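Local coordinates for protein putative tryptophan halogenase (Xanthomonas campestris pv. campestris, PDB 6Y1W) that is a flavin-dependent halogenase of the tryptophan halogenase family, probably using FAD to halogenate an aromatic substrate, at residues E95-V100 with A405-C410; Y396-R401 with L450-V455; S241-A246 with E414-L419. All coordinates share one frame; numbering follows the deposited sequence. Where two conformers were deposited one is given.

Contact 1 (E95-V100 with A405-C410). With BUD ((2S,3S)-butane-2,3-diol), chain J.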
loop_
_atom_site.group_PDB
_atom_site.type_symbol
_atom_site.label_atom_id
_atom_site.label_comp_id
_atom_site.label_asym_id
_atom_site.label_seq_id
_atom_site.Cartn_x
_atom_site.Cartn_y
_atom_site.Cartn_z
ATOM N N GLU A 95 17.470 -12.818 21.265
ATOM C CA GLU A 95 17.737 -13.677 22.420
ATOM C C GLU A 95 17.239 -13.023 23.704
ATOM O O GLU A 95 17.525 -11.845 23.963
ATOM C CB GLU A 95 19.230 -13.977 22.506
ATOM C CG GLU A 95 19.748 -14.775 21.332
ATOM C CD GLU A 95 21.234 -15.068 21.402
ATOM O OE1 GLU A 95 21.929 -14.464 22.241
ATOM O OE2 GLU A 95 21.696 -15.931 20.620
ATOM N N HIS A 96 16.476 -13.802 24.508
ATOM C CA HIS A 96 16.038 -13.422 25.855
ATOM C C HIS A 96 14.929 -12.361 25.840
ATOM O O HIS A 96 14.722 -11.676 26.854
ATOM C CB HIS A 96 17.199 -12.918 26.753
ATOM C CG HIS A 96 18.307 -13.913 26.985
ATOM N ND1 HIS A 96 18.128 -15.125 27.633
ATOM C CD2 HIS A 96 19.635 -13.813 26.730
ATOM C CE1 HIS A 96 19.294 -15.749 27.712
ATOM N NE2 HIS A 96 20.225 -14.970 27.184
ATOM N N TRP A 97 14.219 -12.185 24.714
ATOM C CA TRP A 97 13.152 -11.188 24.650
ATOM C C TRP A 97 11.823 -11.770 25.133
ATOM O O TRP A 97 11.155 -11.177 25.997
ATOM C CB TRP A 97 13.013 -10.635 23.206
ATOM C CG TRP A 97 14.160 -9.730 22.844
ATOM C CD1 TRP A 97 15.388 -10.099 22.354
ATOM C CD2 TRP A 97 14.190 -8.297 22.950
ATOM N NE1 TRP A 97 16.185 -8.996 22.194
ATOM C CE2 TRP A 97 15.482 -7.877 22.543
ATOM C CE3 TRP A 97 13.260 -7.333 23.356
ATOM C CZ2 TRP A 97 15.870 -6.545 22.536
ATOM C CZ3 TRP A 97 13.654 -6.008 23.372
ATOM C CH2 TRP A 97 14.948 -5.621 22.954
ATOM N N ARG A 98 11.419 -12.906 24.554
ATOM C CA ARG A 98 10.186 -13.549 24.988
ATOM C C ARG A 98 10.265 -13.890 26.474
ATOM O O ARG A 98 9.356 -13.582 27.246
ATOM C CB ARG A 98 9.923 -14.807 24.164
ATOM C CG ARG A 98 8.530 -15.374 24.478
ATOM C CD ARG A 98 8.477 -16.851 24.612
ATOM N NE ARG A 98 7.137 -17.245 25.045
ATOM C CZ ARG A 98 6.376 -18.097 24.370
ATOM N NH1 ARG A 98 6.825 -18.609 23.235
ATOM N NH2 ARG A 98 5.159 -18.404 24.813
ATOM N N ASP A 99 11.371 -14.503 26.887
ATOM C CA ASP A 99 11.672 -14.727 28.292
ATOM C C ASP A 99 13.152 -15.063 28.342
ATOM O O ASP A 99 13.782 -15.296 27.301
ATOM C CB ASP A 99 10.825 -15.872 28.871
ATOM C CG ASP A 99 10.652 -15.764 30.368
ATOM O OD1 ASP A 99 11.379 -14.963 31.026
ATOM O OD2 ASP A 99 9.754 -16.497 30.871
ATOM N N VAL A 100 13.716 -15.083 29.556
ATOM C CA VAL A 100 15.069 -15.598 29.698
ATOM C C VAL A 100 15.136 -16.984 29.095
ATOM O O VAL A 100 14.266 -17.836 29.326
ATOM C CB VAL A 100 15.490 -15.623 31.176
ATOM C CG1 VAL A 100 16.892 -16.207 31.317
ATOM C CG2 VAL A 100 15.426 -14.210 31.732
ATOM N N ALA A 405 12.384 -4.734 37.271
ATOM C CA ALA A 405 11.422 -3.639 37.220
ATOM C C ALA A 405 11.295 -3.099 35.795
ATOM O O ALA A 405 10.195 -2.751 35.342
ATOM C CB ALA A 405 11.852 -2.517 38.170
ATOM N N PHE A 406 12.417 -3.042 35.075
ATOM C CA PHE A 406 12.415 -2.630 33.674
ATOM C C PHE A 406 11.440 -3.469 32.843
ATOM O O PHE A 406 10.554 -2.928 32.175
ATOM C CB PHE A 406 13.844 -2.743 33.105
ATOM C CG PHE A 406 13.935 -2.416 31.624
ATOM C CD1 PHE A 406 14.127 -1.118 31.205
ATOM C CD2 PHE A 406 13.884 -3.428 30.702
ATOM C CE1 PHE A 406 14.232 -0.831 29.824
ATOM C CE2 PHE A 406 13.982 -3.179 29.317
ATOM C CZ PHE A 406 14.173 -1.851 28.889
ATOM N N TRP A 407 11.537 -4.797 32.922
ATOM C CA TRP A 407 10.629 -5.621 32.121
ATOM C C TRP A 407 9.184 -5.552 32.624
ATOM O O TRP A 407 8.251 -5.627 31.822
ATOM C CB TRP A 407 11.115 -7.075 32.076
ATOM C CG TRP A 407 12.354 -7.166 31.227
ATOM C CD1 TRP A 407 13.633 -7.463 31.655
ATOM C CD2 TRP A 407 12.459 -6.880 29.815
ATOM N NE1 TRP A 407 14.507 -7.417 30.571
ATOM C CE2 TRP A 407 13.812 -7.039 29.450
ATOM C CE3 TRP A 407 11.530 -6.523 28.830
ATOM C CZ2 TRP A 407 14.269 -6.864 28.128
ATOM C CZ3 TRP A 407 11.999 -6.349 27.478
ATOM C CH2 TRP A 407 13.346 -6.507 27.171
ATOM N N ARG A 408 8.972 -5.478 33.942
ATOM C CA ARG A 408 7.597 -5.332 34.428
ATOM C C ARG A 408 6.984 -4.043 33.912
ATOM O O ARG A 408 5.792 -4.012 33.552
ATOM C CB ARG A 408 7.562 -5.357 35.961
ATOM C CG ARG A 408 7.899 -6.741 36.534
ATOM C CD ARG A 408 7.658 -6.763 38.076
ATOM N NE ARG A 408 8.552 -5.908 38.866
ATOM C CZ ARG A 408 9.780 -6.224 39.295
ATOM N NH1 ARG A 408 10.355 -7.387 38.961
ATOM N NH2 ARG A 408 10.454 -5.365 40.054
ATOM N N ASP A 409 7.787 -2.975 33.862
ATOM C CA ASP A 409 7.270 -1.698 33.360
ATOM C C ASP A 409 6.982 -1.782 31.860
ATOM O O ASP A 409 5.947 -1.291 31.386
ATOM C CB ASP A 409 8.250 -0.553 33.631
ATOM C CG ASP A 409 8.363 -0.198 35.118
ATOM O OD1 ASP A 409 7.617 -0.766 35.965
ATOM O OD2 ASP A 409 9.226 0.628 35.426
ATOM N N CYS A 410 7.862 -2.441 31.098
ATOM C CA CYS A 410 7.599 -2.588 29.659
ATOM C C CYS A 410 6.323 -3.381 29.412
ATOM O O CYS A 410 5.547 -3.075 28.498
ATOM C CB CYS A 410 8.771 -3.301 28.958
ATOM S SG CYS A 410 10.318 -2.393 28.812
HETATM C C1 BUD J . 20.862 -13.565 32.062
HETATM O O1 BUD J . 20.769 -11.339 33.075
HETATM C C2 BUD J . 20.547 -12.077 31.899
HETATM O O2 BUD J . 18.780 -10.553 31.718
HETATM C C3 BUD J . 19.069 -11.910 31.582
HETATM C C4 BUD J . 18.774 -12.306 30.136
#

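Contact 2 (Y396-R401 with L450-V455). With BUD ((2S,3S)-butane-2,3-diol), chain J.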
loop_
_atom_site.group_PDB
_atom_site.type_symbol
_atom_site.label_atom_id
_atom_site.label_comp_id
_atom_site.label_asym_id
_atom_site.label_seq_id
_atom_site.Cartn_x
_atom_site.Cartn_y
_atom_site.Cartn_z
ATOM N N TYR A 396 9.412 -4.567 23.135
ATOM C CA TYR A 396 9.497 -4.401 24.581
ATOM C C TYR A 396 8.213 -4.822 25.277
ATOM O O TYR A 396 8.273 -5.321 26.411
ATOM C CB TYR A 396 9.806 -2.941 24.936
ATOM C CG TYR A 396 11.244 -2.581 24.667
ATOM C CD1 TYR A 396 12.236 -2.958 25.551
ATOM C CD2 TYR A 396 11.612 -1.848 23.528
ATOM C CE1 TYR A 396 13.570 -2.624 25.342
ATOM C CE2 TYR A 396 12.962 -1.529 23.310
ATOM C CZ TYR A 396 13.918 -1.912 24.231
ATOM O OH TYR A 396 15.244 -1.602 24.074
ATOM N N HIS A 397 7.056 -4.620 24.635
ATOM C CA HIS A 397 5.770 -4.844 25.302
ATOM C C HIS A 397 5.339 -6.296 25.266
ATOM O O HIS A 397 4.699 -6.768 26.217
ATOM C CB HIS A 397 4.676 -3.982 24.650
ATOM C CG HIS A 397 3.389 -3.926 25.432
ATOM N ND1 HIS A 397 3.338 -3.449 26.726
ATOM C CD2 HIS A 397 2.112 -4.232 25.084
ATOM C CE1 HIS A 397 2.074 -3.461 27.142
ATOM N NE2 HIS A 397 1.310 -3.932 26.172
ATOM N N ALA A 398 5.645 -7.010 24.181
ATOM C CA ALA A 398 5.275 -8.422 24.055
ATOM C C ALA A 398 6.359 -9.259 24.729
ATOM O O ALA A 398 7.365 -9.621 24.121
ATOM C CB ALA A 398 5.086 -8.798 22.593
ATOM N N THR A 399 6.189 -9.549 26.026
ATOM C CA THR A 399 7.227 -10.305 26.721
ATOM C C THR A 399 6.583 -11.040 27.880
ATOM O O THR A 399 5.611 -10.545 28.465
ATOM C CB THR A 399 8.388 -9.430 27.246
ATOM O OG1 THR A 399 9.337 -10.286 27.890
ATOM C CG2 THR A 399 7.894 -8.358 28.250
ATOM N N ASP A 400 7.122 -12.225 28.187
ATOM C CA ASP A 400 6.783 -12.948 29.414
ATOM C C ASP A 400 7.610 -12.490 30.608
ATOM O O ASP A 400 7.314 -12.889 31.751
ATOM C CB ASP A 400 6.989 -14.458 29.248
ATOM C CG ASP A 400 6.076 -15.082 28.211
ATOM O OD1 ASP A 400 5.042 -14.486 27.831
ATOM O OD2 ASP A 400 6.407 -16.202 27.795
ATOM N N ARG A 401 8.620 -11.665 30.380
ATOM C CA ARG A 401 9.560 -11.322 31.437
ATOM C C ARG A 401 8.910 -10.452 32.502
ATOM O O ARG A 401 8.292 -9.427 32.192
ATOM C CB ARG A 401 10.773 -10.614 30.849
ATOM C CG ARG A 401 11.581 -11.549 29.928
ATOM C CD ARG A 401 12.941 -10.925 29.546
ATOM N NE ARG A 401 13.857 -10.762 30.681
ATOM C CZ ARG A 401 15.162 -10.519 30.553
ATOM N NH1 ARG A 401 15.705 -10.425 29.334
ATOM N NH2 ARG A 401 15.932 -10.335 31.636
ATOM N N LEU A 450 4.670 -14.198 17.216
ATOM C CA LEU A 450 4.769 -15.589 17.659
ATOM C C LEU A 450 6.029 -15.792 18.491
ATOM O O LEU A 450 6.003 -16.483 19.533
ATOM C CB LEU A 450 4.813 -16.526 16.454
ATOM C CG LEU A 450 3.527 -16.938 15.775
ATOM C CD1 LEU A 450 3.888 -17.818 14.564
ATOM C CD2 LEU A 450 2.645 -17.701 16.774
ATOM N N GLY A 451 7.150 -15.224 18.026
ATOM C CA GLY A 451 8.416 -15.411 18.724
ATOM C C GLY A 451 8.434 -14.867 20.135
ATOM O O GLY A 451 9.115 -15.417 21.014
ATOM N N GLN A 452 7.717 -13.770 20.377
ATOM C CA GLN A 452 7.663 -13.143 21.680
ATOM C C GLN A 452 6.426 -13.558 22.476
ATOM O O GLN A 452 6.142 -12.960 23.516
ATOM C CB GLN A 452 7.780 -11.633 21.546
ATOM C CG GLN A 452 9.135 -11.314 20.862
ATOM C CD GLN A 452 9.778 -9.987 21.190
ATOM O OE1 GLN A 452 10.743 -9.619 20.518
ATOM N NE2 GLN A 452 9.320 -9.299 22.241
ATOM N N GLY A 453 5.735 -14.608 22.049
ATOM C CA GLY A 453 4.810 -15.305 22.934
ATOM C C GLY A 453 3.365 -14.896 22.861
ATOM O O GLY A 453 2.603 -15.211 23.791
ATOM N N ILE A 454 2.955 -14.180 21.820
ATOM C CA ILE A 454 1.531 -13.962 21.589
ATOM C C ILE A 454 0.969 -15.228 20.953
ATOM O O ILE A 454 1.418 -15.653 19.886
ATOM C CB ILE A 454 1.296 -12.736 20.696
ATOM C CG1 ILE A 454 2.062 -11.514 21.225
ATOM C CG2 ILE A 454 -0.206 -12.450 20.586
ATOM C CD1 ILE A 454 1.721 -11.088 22.664
ATOM N N VAL A 455 -0.010 -15.846 21.612
ATOM C CA VAL A 455 -0.513 -17.141 21.175
ATOM C C VAL A 455 -1.916 -16.957 20.605
ATOM O O VAL A 455 -2.851 -16.695 21.369
ATOM C CB VAL A 455 -0.545 -18.149 22.333
ATOM C CG1 VAL A 455 -0.930 -19.512 21.795
ATOM C CG2 VAL A 455 0.802 -18.177 23.045
HETATM C C1 BUD J . 20.862 -13.565 32.062
HETATM O O1 BUD J . 20.769 -11.339 33.075
HETATM C C2 BUD J . 20.547 -12.077 31.899
HETATM O O2 BUD J . 18.780 -10.553 31.718
HETATM C C3 BUD J . 19.069 -11.910 31.582
HETATM C C4 BUD J . 18.774 -12.306 30.136
HETATM O O HOH W 1 4.609 -12.580 25.724
HETATM O O HOH W 2 3.455 -16.277 26.276
#

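Contact 3 (S241-A246 with E414-L419)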
loop_
_atom_site.group_PDB
_atom_site.type_symbol
_atom_site.label_atom_id
_atom_site.label_comp_id
_atom_site.label_asym_id
_atom_site.label_seq_id
_atom_site.Cartn_x
_atom_site.Cartn_y
_atom_site.Cartn_z
ATOM N N SER A 241 9.386 8.742 24.775
ATOM C CA SER A 241 9.990 8.070 25.933
ATOM C C SER A 241 8.950 7.467 26.886
ATOM O O SER A 241 9.305 6.583 27.687
ATOM C CB SER A 241 10.943 9.025 26.663
ATOM O OG SER A 241 10.238 10.082 27.294
ATOM N N ARG A 242 7.658 7.838 26.781
ATOM C CA ARG A 242 6.640 7.119 27.554
ATOM C C ARG A 242 6.507 5.660 27.143
ATOM O O ARG A 242 6.017 4.846 27.934
ATOM C CB ARG A 242 5.244 7.789 27.443
ATOM C CG ARG A 242 4.546 7.674 26.058
ATOM C CD ARG A 242 3.174 8.423 26.013
ATOM N NE ARG A 242 3.242 9.755 26.615
ATOM C CZ ARG A 242 2.649 10.108 27.758
ATOM N NH1 ARG A 242 2.775 11.343 28.217
ATOM N NH2 ARG A 242 1.934 9.230 28.448
ATOM N N TRP A 243 6.939 5.301 25.916
ATOM C CA TRP A 243 6.840 3.926 25.435
ATOM C C TRP A 243 8.186 3.239 25.288
ATOM O O TRP A 243 8.227 2.006 25.234
ATOM C CB TRP A 243 6.162 3.870 24.064
ATOM C CG TRP A 243 4.748 4.411 24.059
ATOM C CD1 TRP A 243 3.704 3.982 24.841
ATOM C CD2 TRP A 243 4.244 5.466 23.233
ATOM N NE1 TRP A 243 2.559 4.719 24.534
ATOM C CE2 TRP A 243 2.874 5.635 23.558
ATOM C CE3 TRP A 243 4.818 6.289 22.249
ATOM C CZ2 TRP A 243 2.065 6.597 22.933
ATOM C CZ3 TRP A 243 4.002 7.254 21.616
ATOM C CH2 TRP A 243 2.638 7.385 21.965
ATOM N N LEU A 244 9.262 4.002 25.145
ATOM C CA LEU A 244 10.569 3.466 24.773
ATOM C C LEU A 244 11.576 4.077 25.731
ATOM O O LEU A 244 11.801 5.287 25.696
ATOM C CB LEU A 244 10.899 3.802 23.308
ATOM C CG LEU A 244 9.999 3.056 22.305
ATOM C CD1 LEU A 244 10.266 3.644 20.895
ATOM C CD2 LEU A 244 10.291 1.541 22.387
ATOM N N PHE A 245 12.180 3.239 26.586
ATOM C CA PHE A 245 12.942 3.749 27.724
ATOM C C PHE A 245 14.443 3.888 27.478
ATOM O O PHE A 245 15.132 4.543 28.272
ATOM C CB PHE A 245 12.745 2.835 28.961
ATOM C CG PHE A 245 11.297 2.538 29.276
ATOM C CD1 PHE A 245 10.273 3.406 28.905
ATOM C CD2 PHE A 245 10.964 1.360 29.938
ATOM C CE1 PHE A 245 8.924 3.095 29.204
ATOM C CE2 PHE A 245 9.639 1.058 30.235
ATOM C CZ PHE A 245 8.630 1.917 29.873
ATOM N N ALA A 246 14.992 3.255 26.438
ATOM C CA ALA A 246 16.434 3.374 26.196
ATOM C C ALA A 246 16.832 4.792 25.804
ATOM O O ALA A 246 16.108 5.482 25.089
ATOM C CB ALA A 246 16.826 2.398 25.085
ATOM N N GLU A 414 1.006 1.552 29.219
ATOM C CA GLU A 414 0.052 1.809 28.147
ATOM C C GLU A 414 0.794 1.921 26.813
ATOM O O GLU A 414 1.959 2.306 26.781
ATOM C CB GLU A 414 -0.708 3.105 28.413
ATOM C CG GLU A 414 -1.487 3.082 29.714
ATOM C CD GLU A 414 -2.517 1.967 29.746
ATOM O OE1 GLU A 414 -3.360 1.908 28.821
ATOM O OE2 GLU A 414 -2.475 1.140 30.688
ATOM N N ILE A 415 0.122 1.529 25.734
ATOM C CA ILE A 415 0.740 1.538 24.403
ATOM C C ILE A 415 -0.167 2.260 23.412
ATOM O O ILE A 415 -1.373 2.445 23.658
ATOM C CB ILE A 415 1.040 0.108 23.908
ATOM C CG1 ILE A 415 -0.231 -0.760 23.953
ATOM C CG2 ILE A 415 2.229 -0.444 24.734
ATOM C CD1 ILE A 415 -0.143 -2.087 23.100
ATOM N N PRO A 416 0.376 2.667 22.263
ATOM C CA PRO A 416 -0.474 3.310 21.246
ATOM C C PRO A 416 -1.598 2.391 20.809
ATOM O O PRO A 416 -1.415 1.183 20.636
ATOM C CB PRO A 416 0.486 3.599 20.086
ATOM C CG PRO A 416 1.857 3.607 20.701
ATOM C CD PRO A 416 1.773 2.564 21.815
ATOM N N ASP A 417 -2.782 2.992 20.601
ATOM C CA ASP A 417 -3.931 2.219 20.162
ATOM C C ASP A 417 -3.644 1.485 18.859
ATOM O O ASP A 417 -4.181 0.387 18.623
ATOM C CB ASP A 417 -5.132 3.163 19.949
ATOM C CG ASP A 417 -5.753 3.632 21.268
ATOM O OD1 ASP A 417 -5.620 2.919 22.286
ATOM O OD2 ASP A 417 -6.388 4.704 21.279
ATOM N N SER A 418 -2.825 2.091 17.994
ATOM C CA SER A 418 -2.500 1.469 16.710
ATOM C C SER A 418 -1.783 0.138 16.925
ATOM O O SER A 418 -2.054 -0.842 16.221
ATOM C CB SER A 418 -1.646 2.429 15.856
ATOM O OG SER A 418 -0.495 2.958 16.550
ATOM N N LEU A 419 -0.885 0.077 17.915
ATOM C CA LEU A 419 -0.205 -1.185 18.198
ATOM C C LEU A 419 -1.125 -2.164 18.921
ATOM O O LEU A 419 -1.108 -3.364 18.639
ATOM C CB LEU A 419 1.073 -0.939 19.027
ATOM C CG LEU A 419 1.712 -2.232 19.550
ATOM C CD1 LEU A 419 2.177 -3.097 18.351
ATOM C CD2 LEU A 419 2.883 -1.859 20.445
HETATM O O HOH W 3 3.169 4.278 28.249
#

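Contact 1 (E95-V100 with A405-C410)
W97 and W407 meet ring to ring in an offset T-shaped (edge-to-face) stack: W407 presents the edge of its benzo ring, and W97 offers its face. The planes stand 82° apart, and the six-membered centroids are 5.8 Å from each other. The touching is done by W407 CH2, which lies 3.8 Å from W97 CZ3 and almost as near to W97 CE3. W97 leaves the backbone heading away from the helix, and its chi1 of -72° sets CG beside its own backbone N; the long indole then reaches back to W407. Each ring is fixed in rotation by its NE1, hydrogen-bonded to A266 O in W97 and to D269 O in W407. The neighbouring F406 lays CD2 over one face of W407, 3.8 Å above its plane. The contact thus joins helix 405-412 to the end of strand 91-99, which pairs with strand 263-268 through backbone bonds from E95 to A266 and A268, just before the chain turns a corner at 96-98. Further out, the corner is tied to the loop after helix 371-397: W97 O is hydrogen-bonded to T399 OG1, and H96 O to R401 NH1. The imidazole of H96 accepts a bond from D101 N at ND1 and has C4 of the butanediol over one face, toward the rim, with BUD C4 3.6 Å from H96 CG. E347, predicted to bind tryptophan, lies about 9 Å from W97, side chain to side chain.

Contact 2 (Y396-R401 with L450-V455)
Q452 reaches from the end of helix 442-451 to A398, the first residue beyond helix 371-397. Its CB packs 4.0 Å from A398 CB and comes near A398 O as well. CG stands anti to the carbonyl carbon (chi1 -60°), and the chain runs extended from there, which brings NE2 up to the oxygen end of the A398 carbonyl. At the tip NE2 donates to A398 O at 2.7 Å, with an N-H...O angle of 154°; the bond lies in the carbonyl plane and in the amide plane of Q452 too. The other amide atom, OE1, is hydrogen-bonded to Y104 OH and H395 ND1, which fixes the flip of the amide. I454 adds an apolar touch, its CD1 lying 4.1 Å from A398 CB. Between these two, G453 is the C' residue of a Schellman motif that closes the helix: its phi is positive, G453 N bonds back to L450 O at 3.1 Å, and I454 N to M449 O. Two waters add a bridge from D400 OD1; one also donates to Q452 O at 2.7 Å, the other to G453 O at 2.8 Å. An ST turn, R401 N to T399 OG1, shapes the loop, and R401 NH2, also salt-bridged to D403, donates to BUD O2 at 2.9 Å. Two helix C-termini are therefore joined by one short amide hydrogen bond and two water bridges, and the carboxylate of D400 probably stays ionised, with water on OD1 and a salt bridge to R98 on OD2.

Contact 3 (S241-A246 with E414-L419)
The loop between strands 237-239 and 248-254 meets the start of helix 417-429 through W243, whose indole lies against P416, the N-cap residue of that helix. P416 covers one face of the indole: its CG sits 3.6 Å above the ring plane, and CD makes a CH-pi contact, 3.7 Å from the centroid of the five-membered ring of W243 and only 16° off the normal. The closest carbon pair is W243 CE2 to P416 CG, also at 3.6 Å. The opposite face is taken by R242 from the same loop, with CG 3.5 Å above the plane and over the ring centre, so the indole is sandwiched between an arginine methylene and a proline. In W243 a chi1 of -61° sets CG beside the backbone N and lays the indole against P416. The edge of the pyrrole part faces the backbone: E414 O lies in the ring plane, 3.1 Å from W243 CD1, whereas W243 NE1 is too poorly angled to hydrogen-bond to that oxygen. A water serves E414 O instead, donating to it at 2.7 Å and to R242 O at 2.9 Å, so the two loops are bridged beside the ring. Behind P416 the helix begins with a weak bond from L419 N to P416 O. I415 turns its CB away from the tryptophan and packs on H397 of helix 371-397, the helix on which W243 also rests through I393.

How the contacts relate
Along the chain the segments come in the order 95-100, 241-246, 396-401, 405-410, 414-419 and 450-455, so all three contacts interlock. Contacts 1 and 2 have centres about 9 Å apart, and contact 3 lies about 15 Å from each. Helix 371-397 links them: contact 2 uses its end, and Y396 packs on helix 405-412 of contact 1 and on L244 of contact 3. F245 of contact 3 packs on F406, D409 and C410. Contact 1 joins this helical region to the sheet that holds strand 91-99, while contacts 2 and 3 tie the helices to one another and to the 241-246 loop; one butanediol touches both H96 and R401.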